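Local coordinates for protein dihydropteridine reductase (Caenorhabditis elegans, PDB 1OOE) that probably reduces quinonoid dihydrobiopterin to tetrahydrobiopterin with NADH or NADPH, as a homodimeric member of the short-chain dehydrogenase/reductase family, at residues K5-I19 against L68-A80. Residues are numbered along the deposited sequence; the frame is centred on the assembly and turned at random. Where two conformers were deposited one is given.
Sequences KVIVYGGKGALGSAI and LQGSQVDGVFCVA
With CG anti to its carbonyl carbon (chi1 -46°), Phe77 brings one side of its ring to Val6 and Ile19: CE2 lies 3.9 Å from Val6 CB, and CD2 meets Ile19 CG2, so the ring bridges strand 5-9 and the helix that follows. On the face shared with Ile7, Val76 and Cys78, Tyr9 has CG anti to the backbone N (chi1 -160°), and its ring takes Cys78 SG obliquely, 4.6 Å from the centroid, while CD1 touches Ala80 CB. Between these two faces runs a parallel ladder in which Ile7 and Tyr9 each use both N-H and C=O; the bond from Phe77 N to Ile7 O, at 2.8 Å, is nearly straight. At the strand's start Asp74 grips Lys5 twice, its N on Lys5 O and its OD1 receiving Lys5 N at 3.1 Å, while OD2 pairs with Lys120. The extended Lys5 chain runs alongside Ser71, bending at its end to a weak bond from NZ to OG and a water. An alanine here would probably leave Ser71 OG without this amine and take away the aliphatic chain that lies against Ser71 CB and Leu68 CD2. Beyond the strand, Val79 CG2 sits 3.6 Å from Gly16 CA, so the helix can lie close against the strand end because Gly16 has no side chain. Adjacent parallel strands, then a glycine-rich turn into a helix, are characteristic of the Rossmann fold, and Gly11, Gly13 and Gly16 are consistent with its dinucleotide-binding motif.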
ATOM      1  N   LYS A   5       1.690   4.824  30.688  1.00 15.73           N
ATOM      2  CA  LYS A   5       2.768   4.990  29.722  1.00 14.16           C
ATOM      3  C   LYS A   5       2.206   5.005  28.306  1.00 14.00           C
ATOM      4  O   LYS A   5       1.232   4.314  28.010  1.00 14.45           O
ATOM      5  CB  LYS A   5       3.782   3.845  29.842  1.00 16.24           C
ATOM      6  CG  LYS A   5       4.471   3.724  31.197  1.00 16.56           C
ATOM      7  CD  LYS A   5       5.395   2.513  31.227  1.00 16.83           C
ATOM      8  CE  LYS A   5       6.068   2.325  32.588  1.00 18.85           C
ATOM      9  NZ  LYS A   5       5.099   2.008  33.681  1.00 17.88           N
ATOM     10  N   VAL A   6       2.817   5.806  27.439  1.00 12.45           N
ATOM     11  CA  VAL A   6       2.397   5.880  26.046  1.00 11.37           C
ATOM     12  C   VAL A   6       3.616   6.018  25.142  1.00 11.33           C
ATOM     13  O   VAL A   6       4.661   6.532  25.549  1.00  9.44           O
ATOM     14  CB  VAL A   6       1.430   7.076  25.776  1.00 12.01           C
ATOM     15  CG1 VAL A   6       0.131   6.885  26.547  1.00 12.82           C
ATOM     16  CG2 VAL A   6       2.092   8.385  26.157  1.00 12.31           C
ATOM     17  N   ILE A   7       3.476   5.528  23.917  1.00  9.99           N
ATOM     18  CA  ILE A   7       4.537   5.599  22.921  1.00  9.58           C
ATOM     19  C   ILE A   7       4.114   6.564  21.821  1.00  9.95           C
ATOM     20  O   ILE A   7       2.991   6.489  21.322  1.00 10.67           O
ATOM     21  CB  ILE A   7       4.790   4.215  22.278  1.00  9.00           C
ATOM     22  CG1 ILE A   7       5.394   3.260  23.313  1.00  9.86           C
ATOM     23  CG2 ILE A   7       5.689   4.356  21.047  1.00 11.30           C
ATOM     24  CD1 ILE A   7       5.522   1.835  22.812  1.00 10.35           C
ATOM     25  N   VAL A   8       5.005   7.484  21.465  1.00  9.03           N
ATOM     26  CA  VAL A   8       4.732   8.437  20.396  1.00  8.44           C
ATOM     27  C   VAL A   8       5.784   8.192  19.325  1.00  9.80           C
ATOM     28  O   VAL A   8       6.964   8.494  19.515  1.00  9.99           O
ATOM     29  CB  VAL A   8       4.838   9.911  20.873  1.00  8.90           C
ATOM     30  CG1 VAL A   8       4.594  10.855  19.692  1.00  9.35           C
ATOM     31  CG2 VAL A   8       3.820  10.187  21.969  1.00 10.02           C
ATOM     32  N   TYR A   9       5.343   7.615  18.211  1.00  7.87           N
ATOM     33  CA  TYR A   9       6.207   7.305  17.082  1.00 10.39           C
ATOM     34  C   TYR A   9       6.114   8.541  16.190  1.00 10.27           C
ATOM     35  O   TYR A   9       5.102   8.756  15.519  1.00 10.24           O
ATOM     36  CB  TYR A   9       5.657   6.066  16.367  1.00 10.90           C
ATOM     37  CG  TYR A   9       6.627   5.313  15.480  1.00 12.41           C
ATOM     38  CD1 TYR A   9       7.471   5.982  14.596  1.00 13.00           C
ATOM     39  CD2 TYR A   9       6.649   3.917  15.483  1.00 12.41           C
ATOM     40  CE1 TYR A   9       8.314   5.276  13.728  1.00 14.09           C
ATOM     41  CE2 TYR A   9       7.479   3.206  14.626  1.00 13.42           C
ATOM     42  CZ  TYR A   9       8.307   3.885  13.751  1.00 14.42           C
ATOM     43  OH  TYR A   9       9.107   3.171  12.889  1.00 17.05           O
ATOM     44  N   GLY A  10       7.168   9.354  16.210  1.00 10.14           N
ATOM     45  CA  GLY A  10       7.200  10.588  15.437  1.00 10.26           C
ATOM     46  C   GLY A  10       7.124  11.777  16.386  1.00 10.92           C
ATOM     47  O   GLY A  10       6.565  12.824  16.053  1.00 10.72           O
ATOM     48  N   GLY A  11       7.705  11.611  17.572  1.00 11.70           N
ATOM     49  CA  GLY A  11       7.683  12.655  18.587  1.00 10.70           C
ATOM     50  C   GLY A  11       8.460  13.929  18.316  1.00 12.71           C
ATOM     51  O   GLY A  11       8.404  14.869  19.119  1.00 12.30           O
ATOM     52  N   LYS A  12       9.195  13.969  17.207  1.00 13.05           N
ATOM     53  CA  LYS A  12       9.967  15.157  16.850  1.00 14.35           C
ATOM     54  C   LYS A  12       9.175  16.096  15.944  1.00 14.55           C
ATOM     55  O   LYS A  12       9.542  17.261  15.781  1.00 15.90           O
ATOM     56  CB  LYS A  12      11.270  14.762  16.147  1.00 14.75           C
ATOM     57  CG  LYS A  12      12.246  13.991  17.023  1.00 16.32           C
ATOM     58  CD  LYS A  12      12.699  14.811  18.229  1.00 17.73           C
ATOM     59  CE  LYS A  12      13.547  16.006  17.814  1.00 19.81           C
ATOM     60  NZ  LYS A  12      14.054  16.774  18.990  1.00 20.20           N
ATOM     61  N   GLY A  13       8.095  15.590  15.358  1.00 13.93           N
ATOM     62  CA  GLY A  13       7.270  16.409  14.479  1.00 13.82           C
ATOM     63  C   GLY A  13       6.385  17.385  15.235  1.00 13.45           C
ATOM     64  O   GLY A  13       6.305  17.335  16.462  1.00 14.42           O
ATOM     65  N   ALA A  14       5.712  18.275  14.508  1.00 14.18           N
ATOM     66  CA  ALA A  14       4.842  19.264  15.136  1.00 13.78           C
ATOM     67  C   ALA A  14       3.740  18.607  15.968  1.00 13.94           C
ATOM     68  O   ALA A  14       3.587  18.902  17.153  1.00 12.61           O
ATOM     69  CB  ALA A  14       4.226  20.172  14.071  1.00 14.42           C
ATOM     70  N   LEU A  15       2.980  17.713  15.344  1.00 13.54           N
ATOM     71  CA  LEU A  15       1.897  17.027  16.033  1.00 13.59           C
ATOM     72  C   LEU A  15       2.433  16.061  17.087  1.00 12.84           C
ATOM     73  O   LEU A  15       1.907  15.992  18.199  1.00 12.81           O
ATOM     74  CB  LEU A  15       1.020  16.270  15.026  1.00 13.55           C
ATOM     75  CG  LEU A  15      -0.134  15.435  15.588  1.00 12.71           C
ATOM     76  CD1 LEU A  15      -1.061  16.313  16.428  1.00 11.70           C
ATOM     77  CD2 LEU A  15      -0.904  14.792  14.442  1.00 14.38           C
ATOM     78  N   GLY A  16       3.479  15.322  16.734  1.00 12.55           N
ATOM     79  CA  GLY A  16       4.059  14.368  17.664  1.00 12.47           C
ATOM     80  C   GLY A  16       4.567  15.003  18.943  1.00 13.41           C
ATOM     81  O   GLY A  16       4.335  14.486  20.041  1.00 12.25           O
ATOM     82  N   SER A  17       5.269  16.126  18.809  1.00 12.47           N
ATOM     83  CA  SER A  17       5.800  16.829  19.968  1.00 13.24           C
ATOM     84  C   SER A  17       4.659  17.380  20.821  1.00 13.34           C
ATOM     85  O   SER A  17       4.741  17.388  22.051  1.00 14.76           O
ATOM     86  CB  SER A  17       6.732  17.966  19.523  1.00 15.06           C
ATOM     87  OG  SER A  17       7.226  18.688  20.638  0.50 13.57           O
ATOM     88  N   ALA A  18       3.593  17.835  20.168  1.00 12.36           N
ATOM     89  CA  ALA A  18       2.440  18.369  20.886  1.00 13.33           C
ATOM     90  C   ALA A  18       1.782  17.265  21.713  1.00 12.77           C
ATOM     91  O   ALA A  18       1.399  17.479  22.867  1.00 11.59           O
ATOM     92  CB  ALA A  18       1.430  18.953  19.903  1.00 14.23           C
ATOM     93  N   ILE A  19       1.640  16.090  21.111  1.00 11.29           N
ATOM     94  CA  ILE A  19       1.032  14.952  21.790  1.00  9.91           C
ATOM     95  C   ILE A  19       1.897  14.525  22.974  1.00 10.61           C
ATOM     96  O   ILE A  19       1.394  14.318  24.077  1.00 11.82           O
ATOM     97  CB  ILE A  19       0.849  13.761  20.814  1.00  9.15           C
ATOM     98  CG1 ILE A  19      -0.183  14.135  19.748  1.00  8.56           C
ATOM     99  CG2 ILE A  19       0.392  12.508  21.571  1.00  7.46           C
ATOM    100  CD1 ILE A  19      -0.229  13.183  18.573  1.00  9.84           C
ATOM    101  N   LEU A  68      10.772  -0.923  28.495  1.00 13.69           N
ATOM    102  CA  LEU A  68       9.541  -1.299  29.188  1.00 12.79           C
ATOM    103  C   LEU A  68       9.652  -2.416  30.224  1.00 13.63           C
ATOM    104  O   LEU A  68       8.970  -2.380  31.249  1.00 13.66           O
ATOM    105  CB  LEU A  68       8.465  -1.676  28.164  1.00 11.31           C
ATOM    106  CG  LEU A  68       7.950  -0.535  27.280  1.00 11.44           C
ATOM    107  CD1 LEU A  68       6.962  -1.094  26.276  1.00 10.48           C
ATOM    108  CD2 LEU A  68       7.291   0.541  28.133  1.00 11.29           C
ATOM    109  N   GLN A  69      10.507  -3.399  29.966  1.00 15.16           N
ATOM    110  CA  GLN A  69      10.655  -4.529  30.878  1.00 14.42           C
ATOM    111  C   GLN A  69       9.277  -5.156  31.137  1.00 16.57           C
ATOM    112  O   GLN A  69       8.626  -5.626  30.204  1.00 14.85           O
ATOM    113  CB  GLN A  69      11.306  -4.081  32.195  1.00 16.80           C
ATOM    114  CG  GLN A  69      12.766  -3.629  32.065  1.00 18.21           C
ATOM    115  CD  GLN A  69      13.686  -4.726  31.552  1.00 19.65           C
ATOM    116  OE1 GLN A  69      13.720  -5.835  32.096  1.00 19.61           O
ATOM    117  NE2 GLN A  69      14.446  -4.421  30.504  1.00 19.17           N
ATOM    118  N   GLY A  70       8.822  -5.148  32.388  1.00 15.70           N
ATOM    119  CA  GLY A  70       7.531  -5.742  32.700  1.00 15.18           C
ATOM    120  C   GLY A  70       6.306  -4.852  32.576  1.00 14.75           C
ATOM    121  O   GLY A  70       5.215  -5.231  33.005  1.00 14.58           O
ATOM    122  N   SER A  71       6.469  -3.672  31.986  1.00 13.16           N
ATOM    123  CA  SER A  71       5.348  -2.751  31.829  1.00 12.63           C
ATOM    124  C   SER A  71       4.752  -2.798  30.431  1.00 12.50           C
ATOM    125  O   SER A  71       5.437  -3.129  29.462  1.00 12.71           O
ATOM    126  CB  SER A  71       5.788  -1.313  32.115  1.00 14.41           C
ATOM    127  OG  SER A  71       6.130  -1.129  33.478  1.00 16.23           O
ATOM    128  N   GLN A  72       3.465  -2.479  30.343  1.00 11.55           N
ATOM    129  CA  GLN A  72       2.763  -2.415  29.066  1.00 11.56           C
ATOM    130  C   GLN A  72       2.420  -0.946  28.899  1.00 10.22           C
ATOM    131  O   GLN A  72       2.631  -0.160  29.815  1.00 11.73           O
ATOM    132  CB  GLN A  72       1.478  -3.239  29.098  1.00 12.04           C
ATOM    133  CG  GLN A  72       1.691  -4.740  29.038  1.00 13.58           C
ATOM    134  CD  GLN A  72       0.395  -5.505  29.217  1.00 15.77           C
ATOM    135  OE1 GLN A  72      -0.324  -5.301  30.195  1.00 18.59           O
ATOM    136  NE2 GLN A  72       0.089  -6.388  28.275  1.00 19.71           N
ATOM    137  N   VAL A  73       1.900  -0.568  27.738  1.00 10.28           N
ATOM    138  CA  VAL A  73       1.532   0.825  27.506  1.00 10.79           C
ATOM    139  C   VAL A  73       0.026   0.967  27.303  1.00  9.82           C
ATOM    140  O   VAL A  73      -0.647   0.022  26.892  1.00 10.21           O
ATOM    141  CB  VAL A  73       2.269   1.411  26.277  1.00 11.61           C
ATOM    142  CG1 VAL A  73       3.781   1.370  26.507  1.00 12.58           C
ATOM    143  CG2 VAL A  73       1.893   0.641  25.024  1.00 14.90           C
ATOM    144  N   ASP A  74      -0.496   2.155  27.592  1.00  9.38           N
ATOM    145  CA  ASP A  74      -1.924   2.431  27.451  1.00  9.55           C
ATOM    146  C   ASP A  74      -2.265   2.843  26.024  1.00  8.81           C
ATOM    147  O   ASP A  74      -3.419   2.774  25.606  1.00 10.01           O
ATOM    148  CB  ASP A  74      -2.349   3.538  28.417  1.00 12.10           C
ATOM    149  CG  ASP A  74      -2.111   3.162  29.867  1.00 13.79           C
ATOM    150  OD1 ASP A  74      -0.948   3.221  30.316  0.50 13.05           O
ATOM    151  OD2 ASP A  74      -3.085   2.793  30.553  0.50 13.46           O
ATOM    152  N   GLY A  75      -1.250   3.268  25.281  1.00  9.01           N
ATOM    153  CA  GLY A  75      -1.472   3.674  23.906  1.00  8.31           C
ATOM    154  C   GLY A  75      -0.196   3.788  23.097  1.00  7.87           C
ATOM    155  O   GLY A  75       0.889   4.009  23.641  1.00  8.21           O
ATOM    156  N   VAL A  76      -0.338   3.598  21.790  1.00  7.18           N
ATOM    157  CA  VAL A  76       0.761   3.713  20.835  1.00  7.93           C
ATOM    158  C   VAL A  76       0.200   4.680  19.793  1.00  7.40           C
ATOM    159  O   VAL A  76      -0.812   4.390  19.160  1.00  8.12           O
ATOM    160  CB  VAL A  76       1.084   2.349  20.168  1.00  6.57           C
ATOM    161  CG1 VAL A  76       2.153   2.528  19.090  1.00  8.29           C
ATOM    162  CG2 VAL A  76       1.573   1.358  21.221  1.00  8.16           C
ATOM    163  N   PHE A  77       0.837   5.837  19.646  1.00  8.57           N
ATOM    164  CA  PHE A  77       0.369   6.845  18.699  1.00  9.28           C
ATOM    165  C   PHE A  77       1.410   7.059  17.610  1.00  8.37           C
ATOM    166  O   PHE A  77       2.517   7.508  17.891  1.00  8.92           O
ATOM    167  CB  PHE A  77       0.108   8.168  19.429  1.00 10.21           C
ATOM    168  CG  PHE A  77      -0.665   8.019  20.718  1.00  8.57           C
ATOM    169  CD1 PHE A  77      -1.808   7.224  20.782  1.00 11.06           C
ATOM    170  CD2 PHE A  77      -0.252   8.693  21.864  1.00  9.76           C
ATOM    171  CE1 PHE A  77      -2.528   7.102  21.970  1.00 11.03           C
ATOM    172  CE2 PHE A  77      -0.965   8.580  23.058  1.00 10.31           C
ATOM    173  CZ  PHE A  77      -2.105   7.783  23.112  1.00 11.90           C
ATOM    174  N   CYS A  78       1.049   6.742  16.369  1.00  7.88           N
ATOM    175  CA  CYS A  78       1.973   6.886  15.247  1.00  8.73           C
ATOM    176  C   CYS A  78       1.593   8.048  14.337  1.00  9.77           C
ATOM    177  O   CYS A  78       0.565   8.001  13.660  1.00  9.52           O
ATOM    178  CB  CYS A  78       2.009   5.591  14.434  1.00  7.30           C
ATOM    179  SG  CYS A  78       3.266   5.567  13.132  1.00  9.30           S
ATOM    180  N   VAL A  79       2.431   9.081  14.323  1.00  9.33           N
ATOM    181  CA  VAL A  79       2.192  10.266  13.503  1.00 10.03           C
ATOM    182  C   VAL A  79       3.409  10.617  12.646  1.00 12.67           C
ATOM    183  O   VAL A  79       3.557  11.758  12.195  1.00 14.53           O
ATOM    184  CB  VAL A  79       1.832  11.483  14.391  1.00 11.81           C
ATOM    185  CG1 VAL A  79       0.482  11.248  15.058  1.00 10.05           C
ATOM    186  CG2 VAL A  79       2.916  11.709  15.448  1.00 10.96           C
ATOM    187  N   ALA A  80       4.264   9.629  12.403  1.00 11.80           N
ATOM    188  CA  ALA A  80       5.478   9.836  11.614  1.00 13.44           C
ATOM    189  C   ALA A  80       5.229   9.927  10.109  1.00 14.52           C
ATOM    190  O   ALA A  80       4.215   9.451   9.605  1.00 12.48           O
ATOM    191  CB  ALA A  80       6.466   8.714  11.900  1.00 14.69           C
TER
HETATM  192  O   HOH W   1       2.782   0.490  33.158  1.00 20.55           O
HETATM  193  O   HOH W   2       1.128   1.889  31.230  1.00 28.59           O